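Local coordinates for E3 ubiquitin-protein ligase HERC2 (Homo sapiens, PDB 4L1M) that probably attaches ubiquitin to target proteins as an E3 ligase and carries RCC1-like domains, the first of them a seven-bladed beta-propeller, at residues L24-G29 with P44-G49; K99-S104 with I158-T163; I253-D258 with V299-L304. One frame throughout, in Å; residues are numbered along the deposited sequence. Where two conformers were deposited one is given.

The three contacts sample a seven-bladed propeller from the strands nearest the central axis to the outer edge. Contact 2 is core: its centre lies about 6 Å from the centre of the chain, and it packs the innermost strands of two neighbouring blades through alanine, cysteine and isoleucine side chains, with a histidine ring at one end and no direct hydrogen bond. Contacts 1 and 3 lie farther out, their centres about 21 and 20 Å from the chain centre, and are only partly buried. Contact 1 works within one blade, so backbone hydrogen bonds dominate; contact 3 joins the outer parts of two blades by a proline among aliphatic groups. Contacts 1 and 3 are on opposite sides of the centre, and no two contacts touch.

Contact 1: residues L24-G29 with P44-G49; sequences LQEVIG and PIQCEG
The amide of Cys47 gives its hydrogen to Val27 O in an almost straight bond, N to O 2.7 Å with 170° at the hydrogen, where 44-49 leaves the edge of the sheet. One residue pair on, Ile28 and Gln46 form an antiparallel non-hydrogen-bonded pair, and Gly29 with Ile45 is the hydrogen-bonded pair beyond it: Gly29 N lies 2.9 Å from Ile45 O and Ile45 N 2.8 Å from Gly29 O. Ile28 CA adds a CA-H...O contact of 3.3 Å to the same Ile45 O.

Val27 O keeps its backbone partner, but Val27 N is bonded by the Gln46 side chain. Gln46 runs out with CG anti to its own N and then bends at chi2 (61°), which carries OE1 back to Val27 N at 3.3 Å; the N-H approaches at a slant to the C=O and somewhat out of the amide plane. The other end of this amide, NE2, lies beside Ile28 CD1 and near the Glu26 carboxylate, whose plane stands 89° from it. That carboxylate is instead committed to Lys363 through OE1. On the face shared with Gln46, Ile28 CG2 lies side by side with Pro44 CB at 3.7 Å. Toward the other face, Cys47 SG sits 3.9 Å from Gly29 N, and Ile45 CG1 lies by Gly29 O.

Cys47 is also the N-cap residue of the short helix 48-51, so the bond to Val27 O probably helps to place its start. Strand 27-31 bonds on its far side to strand 374-379, so N-terminal and C-terminal strands share one blade, the closure by which many propellers seal their ring; a backbone bond and a glutamine amide together carry the bonding one residue beyond the Ile28-Gln46 pair.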
ATOM      1  N   LEU A  24       0.527 -27.554   2.730  0.50 73.39           N
ATOM      2  CA  LEU A  24       0.453 -26.217   2.079  0.50 70.72           C
ATOM      3  C   LEU A  24      -0.072 -25.070   2.970  1.00 69.84           C
ATOM      4  O   LEU A  24      -1.045 -25.197   3.741  1.00 73.36           O
ATOM      5  CB  LEU A  24      -0.399 -26.274   0.807  0.50 69.69           C
ATOM      6  CG  LEU A  24       0.169 -26.989  -0.416  0.50 69.73           C
ATOM      7  CD1 LEU A  24      -0.849 -27.036  -1.546  0.50 69.65           C
ATOM      8  CD2 LEU A  24       1.438 -26.295  -0.873  0.50 68.06           C
ATOM      9  N   GLN A  25       0.602 -23.918   2.810  1.00 64.82           N
ATOM     10  CA  GLN A  25       0.165 -22.557   3.278  1.00 62.04           C
ATOM     11  C   GLN A  25      -1.263 -22.329   2.781  1.00 60.95           C
ATOM     12  O   GLN A  25      -1.630 -22.939   1.805  1.00 61.42           O
ATOM     13  CB  GLN A  25       1.089 -21.524   2.621  1.00 59.11           C
ATOM     14  CG  GLN A  25       0.749 -20.051   2.718  1.00 56.10           C
ATOM     15  CD  GLN A  25       1.663 -19.190   1.837  1.00 53.64           C
ATOM     16  OE1 GLN A  25       1.958 -19.551   0.709  1.00 53.30           O
ATOM     17  NE2 GLN A  25       2.128 -18.066   2.365  1.00 52.07           N
ATOM     18  N   GLU A  26      -2.049 -21.454   3.424  1.00 59.47           N
ATOM     19  CA  GLU A  26      -3.349 -21.049   2.883  1.00 57.29           C
ATOM     20  C   GLU A  26      -3.270 -19.638   2.325  1.00 52.55           C
ATOM     21  O   GLU A  26      -2.712 -18.743   2.936  1.00 49.17           O
ATOM     22  CB  GLU A  26      -4.465 -21.185   3.930  1.00 59.47           C
ATOM     23  CG  GLU A  26      -4.800 -22.655   4.214  1.00 63.53           C
ATOM     24  CD  GLU A  26      -6.048 -22.855   5.059  1.00 66.73           C
ATOM     25  OE1 GLU A  26      -6.941 -21.991   5.049  1.00 66.80           O
ATOM     26  OE2 GLU A  26      -6.166 -23.907   5.729  1.00 71.48           O
ATOM     27  N   VAL A  27      -3.772 -19.494   1.104  1.00 51.55           N
ATOM     28  CA  VAL A  27      -3.904 -18.219   0.438  1.00 49.45           C
ATOM     29  C   VAL A  27      -5.337 -18.110  -0.036  1.00 49.62           C
ATOM     30  O   VAL A  27      -5.749 -18.811  -0.957  1.00 49.95           O
ATOM     31  CB  VAL A  27      -2.970 -18.089  -0.788  1.00 47.98           C
ATOM     32  CG1 VAL A  27      -3.103 -16.710  -1.393  1.00 45.83           C
ATOM     33  CG2 VAL A  27      -1.529 -18.343  -0.390  1.00 48.12           C
ATOM     34  N   ILE A  28      -6.072 -17.194   0.580  1.00 50.71           N
ATOM     35  CA  ILE A  28      -7.479 -16.971   0.276  1.00 51.17           C
ATOM     36  C   ILE A  28      -7.652 -15.650  -0.465  1.00 48.12           C
ATOM     37  O   ILE A  28      -7.014 -14.648  -0.119  1.00 45.12           O
ATOM     38  CB  ILE A  28      -8.336 -16.873   1.545  1.00 52.70           C
ATOM     39  CG1 ILE A  28      -7.863 -17.845   2.609  1.00 54.93           C
ATOM     40  CG2 ILE A  28      -9.799 -17.121   1.198  1.00 54.51           C
ATOM     41  CD1 ILE A  28      -7.951 -19.295   2.198  1.00 57.09           C
ATOM     42  N   GLY A  29      -8.500 -15.671  -1.493  1.00 47.89           N
ATOM     43  CA  GLY A  29      -8.843 -14.471  -2.250  1.00 46.01           C
ATOM     44  C   GLY A  29     -10.326 -14.373  -2.487  1.00 46.59           C
ATOM     45  O   GLY A  29     -11.037 -15.383  -2.483  1.00 47.63           O
ATOM     46  N   PRO A  44     -15.216 -16.649  -0.475  1.00 70.18           N
ATOM     47  CA  PRO A  44     -13.760 -16.700  -0.457  1.00 67.56           C
ATOM     48  C   PRO A  44     -13.239 -17.951  -1.127  1.00 68.62           C
ATOM     49  O   PRO A  44     -13.825 -19.024  -0.960  1.00 73.12           O
ATOM     50  CB  PRO A  44     -13.436 -16.722   1.032  1.00 67.58           C
ATOM     51  CG  PRO A  44     -14.586 -17.426   1.640  1.00 70.65           C
ATOM     52  CD  PRO A  44     -15.787 -17.142   0.789  1.00 71.51           C
ATOM     53  N   ILE A  45     -12.141 -17.834  -1.870  1.00 66.44           N
ATOM     54  CA  ILE A  45     -11.625 -18.989  -2.609  1.00 67.06           C
ATOM     55  C   ILE A  45     -10.175 -19.279  -2.267  1.00 62.97           C
ATOM     56  O   ILE A  45      -9.369 -18.372  -2.041  1.00 58.11           O
ATOM     57  CB  ILE A  45     -11.863 -18.890  -4.123  1.00 68.68           C
ATOM     58  CG1 ILE A  45     -10.932 -17.893  -4.774  1.00 67.61           C
ATOM     59  CG2 ILE A  45     -13.302 -18.481  -4.405  1.00 70.44           C
ATOM     60  CD1 ILE A  45     -10.733 -18.178  -6.249  1.00 71.31           C
ATOM     61  N   GLN A  46      -9.879 -20.570  -2.206  1.00 63.04           N
ATOM     62  CA  GLN A  46      -8.574 -21.066  -1.817  1.00 63.02           C
ATOM     63  C   GLN A  46      -7.735 -21.062  -3.072  1.00 59.55           C
ATOM     64  O   GLN A  46      -8.086 -21.727  -4.023  1.00 60.09           O
ATOM     65  CB  GLN A  46      -8.705 -22.507  -1.249  1.00 66.65           C
ATOM     66  CG  GLN A  46      -7.386 -23.186  -0.912  1.00 68.44           C
ATOM     67  CD  GLN A  46      -6.579 -22.456   0.152  1.00 69.51           C
ATOM     68  OE1 GLN A  46      -5.394 -22.081  -0.067  1.00 67.44           O
ATOM     69  NE2 GLN A  46      -7.207 -22.244   1.322  1.00 69.71           N
ATOM     70  N   CYS A  47      -6.635 -20.324  -3.073  1.00 56.13           N
ATOM     71  CA  CYS A  47      -5.801 -20.207  -4.267  1.00 55.63           C
ATOM     72  C   CYS A  47      -4.587 -21.126  -4.228  1.00 58.20           C
ATOM     73  O   CYS A  47      -3.481 -20.664  -3.982  1.00 57.97           O
ATOM     74  CB  CYS A  47      -5.304 -18.761  -4.413  1.00 52.47           C
ATOM     75  SG  CYS A  47      -6.576 -17.490  -4.417  1.00 49.38           S
ATOM     76  N   GLU A  48      -4.756 -22.419  -4.484  1.00 62.77           N
ATOM     77  CA  GLU A  48      -3.629 -23.340  -4.282  1.00 66.09           C
ATOM     78  C   GLU A  48      -2.464 -23.004  -5.215  1.00 63.84           C
ATOM     79  O   GLU A  48      -1.305 -23.252  -4.894  1.00 63.76           O
ATOM     80  CB  GLU A  48      -4.035 -24.807  -4.449  1.00 71.27           C
ATOM     81  CG  GLU A  48      -5.064 -25.307  -3.443  1.00 76.57           C
ATOM     82  CD  GLU A  48      -6.484 -25.251  -3.972  1.00 80.21           C
ATOM     83  OE1 GLU A  48      -6.704 -24.602  -5.025  1.00 83.96           O
ATOM     84  OE2 GLU A  48      -7.376 -25.867  -3.346  1.00 81.67           O
ATOM     85  N   GLY A  49      -2.784 -22.456  -6.378  1.00 62.80           N
ATOM     86  CA  GLY A  49      -1.763 -22.018  -7.326  1.00 61.89           C
ATOM     87  C   GLY A  49      -0.766 -21.058  -6.706  1.00 60.22           C
ATOM     88  O   GLY A  49       0.423 -21.166  -6.957  1.00 62.57           O
TER

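Contact 2: residues K99-S104 with I158-T163; sequences KIAAHS and IACGST
Strands 99-101 and 158-160 run nearly parallel, 14° apart in direction with axes 6.3 Å from each other at closest approach, yet no direct hydrogen bond joins them. Side chains fill the interval. Ile158 places CG1 between its N and carbonyl carbon (chi1 48°), sending CD1 across to Ala101 CB at 3.9 Å and against the backbone of Lys99 and Ile100. Cys160 SG follows, 3.8 Å from Ala102 CA and 4.2 Å from Ala101 CB. Farther along, His103 sets its ring against the backbone of 160-162: Cys160 O meets the edge at CD2, 3.4 Å away and near the ring plane, while Ser162 N sits over one face, toward the rim. ND1 accepts from Asp105 N, which helps to set the ring's rotation. A water accepts from Cys160 N at 2.9 Å and gives a weak bond to Ala102 O. Lys99 reaches past Ile158 to Val156 O with NZ. Ile100 and Ala102 point the other way, onto Ala59 of strand 55-60. Neighbouring blades packed face to face through the side chains of their inner strands, around a central axis, are the architecture of the seven-bladed RCC1-type beta-propeller.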
ATOM      1  N   LYS A  99      11.320  -7.106  -1.150  1.00 43.28           N
ATOM      2  CA  LYS A  99      10.098  -6.302  -1.121  1.00 42.23           C
ATOM      3  C   LYS A  99       9.610  -6.016  -2.512  1.00 40.12           C
ATOM      4  O   LYS A  99      10.394  -5.941  -3.456  1.00 38.18           O
ATOM      5  CB  LYS A  99      10.296  -4.982  -0.351  1.00 43.12           C
ATOM      6  CG  LYS A  99      10.411  -5.172   1.141  1.00 46.96           C
ATOM      7  CD  LYS A  99      10.085  -3.924   1.916  1.00 50.30           C
ATOM      8  CE  LYS A  99      10.529  -4.098   3.370  1.00 53.95           C
ATOM      9  NZ  LYS A  99      10.339  -2.834   4.139  1.00 56.00           N
ATOM     10  N   ILE A 100       8.291  -5.866  -2.618  1.00 38.13           N
ATOM     11  CA  ILE A 100       7.656  -5.444  -3.832  1.00 36.96           C
ATOM     12  C   ILE A 100       6.656  -4.354  -3.519  1.00 35.85           C
ATOM     13  O   ILE A 100       6.196  -4.218  -2.410  1.00 34.84           O
ATOM     14  CB  ILE A 100       6.928  -6.616  -4.531  1.00 36.66           C
ATOM     15  CG1 ILE A 100       6.040  -7.375  -3.536  1.00 36.52           C
ATOM     16  CG2 ILE A 100       7.934  -7.521  -5.189  1.00 37.86           C
ATOM     17  CD1 ILE A 100       5.251  -8.531  -4.137  1.00 37.24           C
ATOM     18  N   ALA A 101       6.298  -3.582  -4.528  1.00 36.98           N
ATOM     19  CA  ALA A 101       5.303  -2.557  -4.347  1.00 36.30           C
ATOM     20  C   ALA A 101       4.589  -2.267  -5.644  1.00 37.55           C
ATOM     21  O   ALA A 101       5.118  -2.478  -6.739  1.00 40.21           O
ATOM     22  CB  ALA A 101       5.951  -1.290  -3.820  1.00 35.92           C
ATOM     23  N   ALA A 102       3.383  -1.758  -5.484  1.00 38.14           N
ATOM     24  CA  ALA A 102       2.539  -1.351  -6.559  1.00 38.69           C
ATOM     25  C   ALA A 102       1.358  -0.705  -5.879  1.00 38.89           C
ATOM     26  O   ALA A 102       1.205  -0.850  -4.701  1.00 42.02           O
ATOM     27  CB  ALA A 102       2.089  -2.536  -7.389  1.00 38.82           C
ATOM     28  N   HIS A 103       0.513  -0.014  -6.630  1.00 39.79           N
ATOM     29  CA  HIS A 103      -0.611   0.704  -6.060  1.00 39.03           C
ATOM     30  C   HIS A 103      -1.866   0.209  -6.716  1.00 39.83           C
ATOM     31  O   HIS A 103      -1.865  -0.058  -7.913  1.00 40.68           O
ATOM     32  CB  HIS A 103      -0.452   2.186  -6.343  1.00 40.03           C
ATOM     33  CG  HIS A 103      -1.469   3.023  -5.671  1.00 40.06           C
ATOM     34  ND1 HIS A 103      -2.680   3.313  -6.252  1.00 41.41           N
ATOM     35  CD2 HIS A 103      -1.478   3.613  -4.457  1.00 37.64           C
ATOM     36  CE1 HIS A 103      -3.400   4.039  -5.420  1.00 39.16           C
ATOM     37  NE2 HIS A 103      -2.684   4.251  -4.332  1.00 39.03           N
ATOM     38  N   SER A 104      -2.962   0.127  -5.970  1.00 41.70           N
ATOM     39  CA  SER A 104      -4.159  -0.552  -6.490  1.00 42.74           C
ATOM     40  C   SER A 104      -4.851   0.167  -7.692  1.00 42.55           C
ATOM     41  O   SER A 104      -5.673  -0.439  -8.389  1.00 42.67           O
ATOM     42  CB  SER A 104      -5.122  -0.842  -5.340  1.00 41.97           C
ATOM     43  OG  SER A 104      -5.804   0.311  -4.993  1.00 43.68           O
ATOM     44  N   ILE A 158       9.950   0.593  -0.048  1.00 40.84           N
ATOM     45  CA  ILE A 158       9.498   1.098  -1.341  1.00 39.89           C
ATOM     46  C   ILE A 158       7.966   1.256  -1.387  1.00 38.69           C
ATOM     47  O   ILE A 158       7.224   0.559  -0.675  1.00 36.26           O
ATOM     48  CB  ILE A 158       9.926   0.193  -2.505  1.00 39.52           C
ATOM     49  CG1 ILE A 158       9.613  -1.263  -2.204  1.00 40.07           C
ATOM     50  CG2 ILE A 158      11.399   0.377  -2.783  1.00 41.44           C
ATOM     51  CD1 ILE A 158       9.695  -2.176  -3.413  1.00 40.62           C
ATOM     52  N   ALA A 159       7.501   2.191  -2.205  1.00 37.78           N
ATOM     53  CA  ALA A 159       6.089   2.457  -2.271  1.00 37.97           C
ATOM     54  C   ALA A 159       5.755   3.030  -3.619  1.00 40.33           C
ATOM     55  O   ALA A 159       6.575   3.691  -4.222  1.00 44.22           O
ATOM     56  CB  ALA A 159       5.695   3.424  -1.174  1.00 37.56           C
ATOM     57  N   CYS A 160       4.522   2.795  -4.067  1.00 40.52           N
ATOM     58  CA  CYS A 160       4.007   3.375  -5.280  1.00 38.41           C
ATOM     59  C   CYS A 160       2.715   4.143  -5.038  1.00 38.57           C
ATOM     60  O   CYS A 160       1.872   3.753  -4.212  1.00 37.11           O
ATOM     61  CB  CYS A 160       3.699   2.280  -6.278  1.00 39.22           C
ATOM     62  SG  CYS A 160       5.139   1.401  -6.883  1.00 39.71           S
ATOM     63  N   GLY A 161       2.554   5.216  -5.800  1.00 38.76           N
ATOM     64  CA  GLY A 161       1.267   5.862  -5.990  1.00 38.82           C
ATOM     65  C   GLY A 161       0.722   5.449  -7.332  1.00 40.48           C
ATOM     66  O   GLY A 161       1.289   4.579  -8.005  1.00 40.14           O
ATOM     67  N   SER A 162      -0.390   6.051  -7.734  1.00 40.63           N
ATOM     68  CA  SER A 162      -0.953   5.754  -9.061  1.00 40.95           C
ATOM     69  C   SER A 162      -0.031   6.266 -10.149  1.00 39.70           C
ATOM     70  O   SER A 162       0.099   5.627 -11.184  1.00 40.68           O
ATOM     71  CB  SER A 162      -2.354   6.354  -9.222  1.00 40.14           C
ATOM     72  OG  SER A 162      -2.308   7.749  -9.033  1.00 41.04           O
ATOM     73  N   THR A 163       0.623   7.399  -9.903  1.00 38.46           N
ATOM     74  CA  THR A 163       1.494   8.003 -10.902  1.00 39.64           C
ATOM     75  C   THR A 163       2.872   8.431 -10.396  1.00 38.84           C
ATOM     76  O   THR A 163       3.575   9.182 -11.076  1.00 40.18           O
ATOM     77  CB  THR A 163       0.811   9.241 -11.519  1.00 40.05           C
ATOM     78  OG1 THR A 163       0.575  10.205 -10.497  1.00 37.57           O
ATOM     79  CG2 THR A 163      -0.504   8.852 -12.191  1.00 39.18           C
TER
HETATM   80  O   HOH W   1       3.161   0.791  -2.473  1.00 28.89           O

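Contact 3: residues I253-D258 with V299-L304; sequences IEKLQD and VRYPKL
Between two neighbouring propeller blades, near the outside of the ring, the short 3-10 turn 254-256 and the residue before it meet Tyr301 and Pro302 of the outer strand region 299-304. The centre of the touch is Pro302, whose ring is pushed among Ile253, just before the turn, and Lys255 and Leu256 within it. Ile253 CG2 lies 3.7 Å from Pro302 CG, crossing the ring obliquely, and Leu256 reaches Pro302 CB with CD2, also at 3.7 Å. Lys255 brings only its aliphatic root to the proline, CB being 4.0 Å from Pro302 CD.

The turn that presents these groups is held by Leu256 N bonding to Ile253 O at 3.1 Å and by Gln257 N to Glu254 O. It belongs to the connection that leaves strand 250-252, the last of one four-stranded blade, for strand 261-267, the first of the next; strand 302-304 is the outermost strand of that second blade. The contact therefore bridges the outer edges of consecutive blades of the RCC1-like propeller, and Trp283 of strand 280-284 lies against Ile253, Leu256 and Pro302 alike.

Lys255 bends at chi2 (-72°), so that its chain passes Tyr301 at a slant, with CE 4.0 Å from Tyr301 CD1. NZ ends 5.4 Å from the centroid of the Tyr301 ring and 18° off its normal, a long cation-pi approach that gives at most a weak attraction. Tyr301 stands where the chain turns a corner. On the far arm of that corner Arg300 is tied back by NH1 to Gly243 O and by its backbone to Gly242, both in the loop between strands 228-232 and 250-252 of the preceding blade.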
ATOM      1  N   ILE A 253       0.609  16.395  10.948  1.00 43.98           N
ATOM      2  CA  ILE A 253      -0.774  16.178  11.303  1.00 44.53           C
ATOM      3  C   ILE A 253      -0.911  16.340  12.809  1.00 46.75           C
ATOM      4  O   ILE A 253      -0.620  15.422  13.558  1.00 49.65           O
ATOM      5  CB  ILE A 253      -1.275  14.831  10.798  1.00 42.99           C
ATOM      6  CG1 ILE A 253      -1.122  14.765   9.281  1.00 42.92           C
ATOM      7  CG2 ILE A 253      -2.755  14.666  11.132  1.00 43.68           C
ATOM      8  CD1 ILE A 253      -1.555  13.446   8.660  1.00 41.85           C
ATOM      9  N   GLU A 254      -1.324  17.531  13.230  1.00 49.82           N
ATOM     10  CA  GLU A 254      -1.347  17.931  14.620  1.00 54.64           C
ATOM     11  C   GLU A 254      -2.294  17.077  15.490  1.00 56.10           C
ATOM     12  O   GLU A 254      -2.002  16.814  16.654  1.00 58.79           O
ATOM     13  CB  GLU A 254      -1.721  19.446  14.746  1.00 57.80           C
ATOM     14  CG  GLU A 254      -0.825  20.516  14.041  1.00 61.03           C
ATOM     15  CD  GLU A 254      -1.196  20.928  12.564  1.00 62.51           C
ATOM     16  OE1 GLU A 254      -2.387  20.849  12.164  1.00 63.18           O
ATOM     17  OE2 GLU A 254      -0.291  21.375  11.789  1.00 60.71           O
ATOM     18  N   LYS A 255      -3.376  16.567  14.924  1.00 56.20           N
ATOM     19  CA  LYS A 255      -4.292  15.687  15.699  1.00 56.73           C
ATOM     20  C   LYS A 255      -3.707  14.332  16.063  1.00 55.39           C
ATOM     21  O   LYS A 255      -4.185  13.701  16.998  1.00 57.58           O
ATOM     22  CB  LYS A 255      -5.584  15.439  14.945  1.00 58.12           C
ATOM     23  CG  LYS A 255      -6.353  16.709  14.654  1.00 60.75           C
ATOM     24  CD  LYS A 255      -6.994  17.296  15.887  1.00 61.87           C
ATOM     25  CE  LYS A 255      -7.651  18.626  15.552  1.00 62.17           C
ATOM     26  NZ  LYS A 255      -8.263  19.186  16.775  1.00 66.32           N
ATOM     27  N   LEU A 256      -2.689  13.881  15.332  1.00 54.43           N
ATOM     28  CA  LEU A 256      -2.028  12.604  15.603  1.00 55.69           C
ATOM     29  C   LEU A 256      -0.766  12.762  16.460  1.00 59.12           C
ATOM     30  O   LEU A 256      -0.119  11.747  16.811  1.00 61.21           O
ATOM     31  CB  LEU A 256      -1.611  11.919  14.306  1.00 51.45           C
ATOM     32  CG  LEU A 256      -2.726  11.499  13.383  1.00 49.46           C
ATOM     33  CD1 LEU A 256      -2.110  10.873  12.141  1.00 48.66           C
ATOM     34  CD2 LEU A 256      -3.700  10.524  14.013  1.00 49.37           C
ATOM     35  N   GLN A 257      -0.448  14.003  16.828  1.00 60.63           N
ATOM     36  CA  GLN A 257       0.916  14.375  17.202  1.00 62.46           C
ATOM     37  C   GLN A 257       1.309  13.893  18.581  1.00 64.47           C
ATOM     38  O   GLN A 257       2.449  14.039  18.969  1.00 66.26           O
ATOM     39  CB  GLN A 257       1.111  15.911  17.097  1.00 60.35           C
ATOM     40  CG  GLN A 257       0.672  16.662  18.356  1.00 60.55           C
ATOM     41  CD  GLN A 257       0.399  18.181  18.172  1.00 59.09           C
ATOM     42  OE1 GLN A 257       0.858  18.834  17.212  1.00 57.96           O
ATOM     43  NE2 GLN A 257      -0.371  18.738  19.106  1.00 58.62           N
ATOM     44  N   ASP A 258       0.352  13.350  19.323  1.00 67.13           N
ATOM     45  CA  ASP A 258       0.653  12.674  20.577  1.00 71.32           C
ATOM     46  C   ASP A 258       0.523  11.122  20.603  1.00 68.61           C
ATOM     47  O   ASP A 258       0.670  10.478  21.669  1.00 71.68           O
ATOM     48  CB  ASP A 258      -0.259  13.253  21.657  1.00 75.04           C
ATOM     49  CG  ASP A 258      -1.725  13.190  21.271  1.00 76.03           C
ATOM     50  OD1 ASP A 258      -2.054  13.300  20.049  1.00 73.87           O
ATOM     51  OD2 ASP A 258      -2.542  13.010  22.203  1.00 78.08           O
ATOM     52  N   VAL A 299     -14.522  13.269   6.300  1.00 43.37           N
ATOM     53  CA  VAL A 299     -13.981  13.520   7.613  1.00 43.82           C
ATOM     54  C   VAL A 299     -12.642  14.194   7.408  1.00 41.75           C
ATOM     55  O   VAL A 299     -11.757  13.615   6.795  1.00 39.31           O
ATOM     56  CB  VAL A 299     -13.813  12.200   8.397  1.00 45.24           C
ATOM     57  CG1 VAL A 299     -13.030  12.424   9.689  1.00 44.99           C
ATOM     58  CG2 VAL A 299     -15.188  11.568   8.674  1.00 46.30           C
ATOM     59  N   ARG A 300     -12.499  15.405   7.939  1.00 41.74           N
ATOM     60  CA  ARG A 300     -11.382  16.257   7.566  1.00 40.55           C
ATOM     61  C   ARG A 300     -10.259  16.332   8.589  1.00 41.78           C
ATOM     62  O   ARG A 300      -9.250  16.989   8.364  1.00 41.26           O
ATOM     63  CB  ARG A 300     -11.911  17.626   7.207  1.00 40.55           C
ATOM     64  CG  ARG A 300     -12.866  17.550   6.029  1.00 39.63           C
ATOM     65  CD  ARG A 300     -13.467  18.895   5.667  1.00 39.99           C
ATOM     66  NE  ARG A 300     -14.492  18.679   4.669  1.00 39.68           N
ATOM     67  CZ  ARG A 300     -14.283  18.665   3.353  1.00 39.46           C
ATOM     68  NH1 ARG A 300     -13.080  18.906   2.830  1.00 39.95           N
ATOM     69  NH2 ARG A 300     -15.291  18.413   2.548  1.00 39.40           N
ATOM     70  N   TYR A 301     -10.431  15.621   9.705  1.00 44.20           N
ATOM     71  CA  TYR A 301      -9.357  15.359  10.649  1.00 43.71           C
ATOM     72  C   TYR A 301      -9.349  13.891  11.009  1.00 42.93           C
ATOM     73  O   TYR A 301     -10.393  13.273  11.055  1.00 45.44           O
ATOM     74  CB  TYR A 301      -9.580  16.147  11.901  1.00 45.40           C
ATOM     75  CG  TYR A 301      -9.629  17.638  11.697  1.00 47.36           C
ATOM     76  CD1 TYR A 301      -8.455  18.408  11.674  1.00 47.96           C
ATOM     77  CD2 TYR A 301     -10.841  18.298  11.594  1.00 47.47           C
ATOM     78  CE1 TYR A 301      -8.507  19.791  11.551  1.00 48.42           C
ATOM     79  CE2 TYR A 301     -10.888  19.672  11.462  1.00 48.61           C
ATOM     80  CZ  TYR A 301      -9.723  20.407  11.439  1.00 48.27           C
ATOM     81  OH  TYR A 301      -9.786  21.763  11.288  1.00 48.84           O
ATOM     82  N   PRO A 302      -8.177  13.327  11.304  1.00 42.03           N
ATOM     83  CA  PRO A 302      -8.095  11.920  11.700  1.00 42.17           C
ATOM     84  C   PRO A 302      -9.092  11.558  12.774  1.00 41.62           C
ATOM     85  O   PRO A 302      -9.200  12.263  13.747  1.00 41.78           O
ATOM     86  CB  PRO A 302      -6.676  11.807  12.262  1.00 44.29           C
ATOM     87  CG  PRO A 302      -5.913  12.820  11.480  1.00 42.75           C
ATOM     88  CD  PRO A 302      -6.874  13.986  11.432  1.00 43.38           C
ATOM     89  N   LYS A 303      -9.827  10.482  12.570  1.00 40.83           N
ATOM     90  CA  LYS A 303     -10.871  10.080  13.496  1.00 43.18           C
ATOM     91  C   LYS A 303     -10.676   8.611  13.864  1.00 44.88           C
ATOM     92  O   LYS A 303     -10.440   7.779  12.989  1.00 44.26           O
ATOM     93  CB  LYS A 303     -12.227  10.279  12.859  1.00 43.21           C
ATOM     94  CG  LYS A 303     -13.393   9.843  13.709  1.00 45.42           C
ATOM     95  CD  LYS A 303     -14.685   9.938  12.925  1.00 46.73           C
ATOM     96  CE  LYS A 303     -15.847  10.374  13.791  1.00 50.08           C
ATOM     97  NZ  LYS A 303     -16.257   9.305  14.733  1.00 51.64           N
ATOM     98  N   LEU A 304     -10.728   8.316  15.162  1.00 45.80           N
ATOM     99  CA  LEU A 304     -10.566   6.970  15.641  1.00 46.74           C
ATOM    100  C   LEU A 304     -11.667   6.080  15.091  1.00 47.73           C
ATOM    101  O   LEU A 304     -12.847   6.412  15.172  1.00 48.86           O
ATOM    102  CB  LEU A 304     -10.586   6.941  17.195  1.00 48.44           C
ATOM    103  CG  LEU A 304     -10.434   5.567  17.894  1.00 49.18           C
ATOM    104  CD1 LEU A 304      -9.140   4.881  17.505  1.00 47.77           C
ATOM    105  CD2 LEU A 304     -10.496   5.711  19.403  1.00 51.59           C
TER